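Local coordinates for endoglucanase, glycoside hydrolase family 5 protein (Cytophaga hutchinsonii, PDB 5IHS) that probably hydrolyses internal beta-1,4-glucosidic bonds of cellulose as an endoglucanase with a TIM-barrel catalytic domain, at residues A[63-68]-A[284-289]. Numbering follows the deposited sequence.
Sequences MGQYYN and IADKPE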
ATOM      1  N   MET A  63      -1.898  -6.894  14.795  1.00  9.40           N
ATOM      2  CA  MET A  63      -0.791  -6.005  15.143  1.00  9.38           C
ATOM      3  C   MET A  63      -1.297  -4.584  15.341  1.00  9.37           C
ATOM      4  O   MET A  63      -0.624  -3.605  15.015  1.00  9.50           O
ATOM      5  CB  MET A  63       0.317  -6.081  14.097  1.00 10.25           C
ATOM      6  CG  MET A  63       1.089  -7.385  14.092  1.00 11.08           C
ATOM      7  SD  MET A  63       2.243  -7.504  15.465  1.00 11.09           S
ATOM      8  CE  MET A  63       2.539  -9.274  15.426  1.00 12.40           C
ATOM      9  N   GLY A  64      -2.499  -4.462  15.910  1.00  9.79           N
ATOM     10  CA  GLY A  64      -3.130  -3.172  16.119  1.00  9.91           C
ATOM     11  C   GLY A  64      -2.394  -2.258  17.070  1.00  9.69           C
ATOM     12  O   GLY A  64      -2.631  -1.048  17.049  1.00 10.06           O
ATOM     13  N   GLN A  65      -1.491  -2.798  17.895  1.00  9.44           N
ATOM     14  CA  GLN A  65      -0.750  -1.954  18.823  1.00 10.32           C
ATOM     15  C   GLN A  65       0.134  -0.935  18.108  1.00  9.60           C
ATOM     16  O   GLN A  65       0.527   0.052  18.733  1.00 10.65           O
ATOM     17  CB  GLN A  65       0.083  -2.790  19.813  1.00 10.86           C
ATOM     18  CG  GLN A  65       1.242  -3.582  19.221  1.00 11.94           C
ATOM     19  CD  GLN A  65       0.849  -4.980  18.760  1.00 12.83           C
ATOM     20  OE1 GLN A  65      -0.266  -5.205  18.286  1.00 12.87           O
ATOM     21  NE2 GLN A  65       1.779  -5.926  18.880  1.00 14.05           N
ATOM     22  N   TYR A  66       0.459  -1.150  16.834  1.00  8.20           N
ATOM     23  CA  TYR A  66       1.297  -0.223  16.070  1.00  7.92           C
ATOM     24  C   TYR A  66       0.489   0.809  15.289  1.00  7.94           C
ATOM     25  O   TYR A  66       1.085   1.665  14.623  1.00  8.15           O
ATOM     26  CB  TYR A  66       2.241  -0.990  15.122  1.00  8.16           C
ATOM     27  CG  TYR A  66       3.223  -1.863  15.868  1.00  8.80           C
ATOM     28  CD1 TYR A  66       4.290  -1.313  16.569  1.00  8.61           C
ATOM     29  CD2 TYR A  66       3.076  -3.239  15.894  1.00  9.80           C
ATOM     30  CE1 TYR A  66       5.184  -2.110  17.266  1.00  9.25           C
ATOM     31  CE2 TYR A  66       3.957  -4.047  16.600  1.00 10.09           C
ATOM     32  CZ  TYR A  66       5.013  -3.482  17.280  1.00  9.44           C
ATOM     33  OH  TYR A  66       5.878  -4.306  17.985  1.00 10.13           O
ATOM     34  N   TYR A  67      -0.844   0.747  15.361  1.00  7.60           N
ATOM     35  CA  TYR A  67      -1.720   1.668  14.623  1.00  7.84           C
ATOM     36  C   TYR A  67      -1.905   2.943  15.448  1.00  7.81           C
ATOM     37  O   TYR A  67      -2.959   3.204  16.030  1.00  9.30           O
ATOM     38  CB  TYR A  67      -3.066   1.008  14.310  1.00  7.77           C
ATOM     39  CG  TYR A  67      -3.027   0.081  13.121  1.00  6.93           C
ATOM     40  CD1 TYR A  67      -2.263  -1.087  13.140  1.00  7.29           C
ATOM     41  CD2 TYR A  67      -3.754   0.371  11.971  1.00  7.07           C
ATOM     42  CE1 TYR A  67      -2.207  -1.916  12.034  1.00  6.91           C
ATOM     43  CE2 TYR A  67      -3.704  -0.462  10.865  1.00  7.38           C
ATOM     44  CZ  TYR A  67      -2.927  -1.597  10.896  1.00  7.35           C
ATOM     45  OH  TYR A  67      -2.885  -2.381   9.771  1.00  7.81           O
ATOM     46  N   ASN A  68      -0.850   3.757  15.502  1.00  8.14           N
ATOM     47  CA  ASN A  68      -0.882   4.919  16.379  1.00  8.55           C
ATOM     48  C   ASN A  68      -0.003   6.035  15.827  1.00  8.57           C
ATOM     49  O   ASN A  68       0.830   5.840  14.933  1.00  8.32           O
ATOM     50  CB  ASN A  68      -0.508   4.550  17.824  1.00  8.76           C
ATOM     51  CG  ASN A  68       0.933   4.134  17.960  1.00  8.78           C
ATOM     52  OD1 ASN A  68       1.835   4.955  17.768  1.00  8.95           O
ATOM     53  ND2 ASN A  68       1.173   2.866  18.296  1.00  9.79           N
ATOM     54  N   ILE A 284       5.550  -3.528   9.299  1.00  6.91           N
ATOM     55  CA  ILE A 284       5.700  -3.178  10.708  1.00  7.33           C
ATOM     56  C   ILE A 284       4.884  -4.182  11.524  1.00  8.03           C
ATOM     57  O   ILE A 284       3.669  -4.071  11.685  1.00  8.89           O
ATOM     58  CB  ILE A 284       5.293  -1.730  10.981  1.00  8.22           C
ATOM     59  CG1 ILE A 284       6.161  -0.755  10.158  1.00  9.21           C
ATOM     60  CG2 ILE A 284       5.352  -1.432  12.464  1.00  9.02           C
ATOM     61  CD1 ILE A 284       7.647  -0.776  10.479  1.00  9.79           C
ATOM     62  N   ALA A 285       5.580  -5.200  12.011  1.00  8.59           N
ATOM     63  CA  ALA A 285       5.038  -6.257  12.843  1.00  9.09           C
ATOM     64  C   ALA A 285       6.213  -6.814  13.606  1.00  9.04           C
ATOM     65  O   ALA A 285       7.345  -6.757  13.126  1.00  9.17           O
ATOM     66  CB  ALA A 285       4.453  -7.390  12.001  1.00 10.07           C
ATOM     67  N   ASP A 286       5.938  -7.368  14.785  1.00  9.14           N
ATOM     68  CA  ASP A 286       6.981  -7.973  15.602  1.00  9.55           C
ATOM     69  C   ASP A 286       6.852  -9.489  15.670  1.00 10.80           C
ATOM     70  O   ASP A 286       7.420 -10.121  16.561  1.00 12.47           O
ATOM     71  CB  ASP A 286       7.019  -7.343  16.994  1.00 10.13           C
ATOM     72  CG  ASP A 286       5.886  -7.790  17.880  1.00 11.38           C
ATOM     73  OD1 ASP A 286       4.793  -8.072  17.338  1.00 13.02           O
ATOM     74  OD2 ASP A 286       6.094  -7.842  19.118  1.00 11.19           O
ATOM     75  N   LYS A 287       6.125 -10.080  14.730  1.00 11.38           N
ATOM     76  CA  LYS A 287       6.045 -11.528  14.618  1.00 13.37           C
ATOM     77  C   LYS A 287       7.430 -12.088  14.291  1.00 12.75           C
ATOM     78  O   LYS A 287       8.174 -11.482  13.513  1.00 12.82           O
ATOM     79  CB  LYS A 287       5.063 -11.858  13.487  1.00 15.29           C
ATOM     80  CG  LYS A 287       4.849 -13.322  13.182  1.00 18.29           C
ATOM     81  CD  LYS A 287       3.705 -13.523  12.188  1.00 21.56           C
ATOM     82  CE  LYS A 287       3.434 -15.001  11.970  1.00 24.49           C
ATOM     83  NZ  LYS A 287       2.356 -15.237  10.979  1.00 26.50           N
ATOM     84  N   PRO A 288       7.831 -13.235  14.887  1.00 13.32           N
ATOM     85  CA  PRO A 288       9.181 -13.785  14.615  1.00 14.43           C
ATOM     86  C   PRO A 288       9.275 -14.517  13.279  1.00 15.22           C
ATOM     87  O   PRO A 288       9.485 -15.741  13.203  1.00 18.04           O
ATOM     88  CB  PRO A 288       9.414 -14.697  15.827  1.00 14.52           C
ATOM     89  CG  PRO A 288       8.059 -15.112  16.241  1.00 15.00           C
ATOM     90  CD  PRO A 288       7.163 -13.943  15.991  1.00 14.04           C
ATOM     91  N   GLU A 289       9.138 -13.741  12.198  1.00 14.23           N
ATOM     92  CA  GLU A 289       9.239 -14.219  10.823  1.00 13.50           C
ATOM     93  C   GLU A 289      10.109 -13.250  10.031  1.00 11.25           C
ATOM     94  O   GLU A 289      10.235 -12.077  10.385  1.00 10.35           O
ATOM     95  CB  GLU A 289       7.855 -14.352  10.132  1.00 15.46           C
ATOM     96  CG  GLU A 289       7.152 -13.016   9.771  1.00 18.49           C
ATOM     97  CD  GLU A 289       5.807 -13.181   9.038  1.00 21.97           C
ATOM     98  OE1 GLU A 289       5.220 -14.282   9.059  1.00 23.27           O
ATOM     99  OE2 GLU A 289       5.326 -12.192   8.441  1.00 22.85           O
TER
HETATM  100  O   HOH W   1       1.107  -3.222  12.335  1.00  9.97           O
HETATM  101  O   HOH W   2       4.411  -5.786  20.081  1.00 18.05           O
HETATM  102  O   HOH W   3       2.819  -8.989  18.839  1.00 22.77           O
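Met63 sets CG anti to its carbonyl carbon (chi1 -70°) and then bends at chi2, which carries the thioether to the carboxylate of Asp286. Asp286 places CG in the crowded position between its own backbone N and carbonyl carbon (chi1 75°). The two side chains cross obliquely, and Asp286 OD1 lies 3.2 Å from both Met63 SD and Met63 CE, so the oxygen sits against the S-methyl bond. Farther back, Met63 CG rests on Ala285 CB at 4.0 Å. An alanine here would remove the thioether and would probably loosen the packing on Ala285 and Asp286. Tyr66, its CG also anti to the carbonyl carbon, meets Ile284 CG2 with ring atom CG at 4.0 Å, while its hydroxyl lies against Asp286 CB. The carboxylate is turned 71° from the ring plane and makes no direct bond to the phenol: Tyr66 OH and Asp286 OD2 instead bond to the backbone of Ala298 and Ala297, respectively.

In the (beta/alpha)8 barrel typical of family 5 cellulases, this joins the loop after the first strand, 53-57, to the loop after the eighth, 279-284, beside the seam where the barrel closes. With no direct hydrogen bond across, water does the linking. One water donates to Met63 O and, at 2.8 Å, to Ile284 O; a second accepts from Gln65 NE2 and donates to Tyr66 OH and, weakly, to Asp286 OD2. A third water donates to Asp286 OD1 at 2.6 Å, while its bond from Gln65 NE2 is weak.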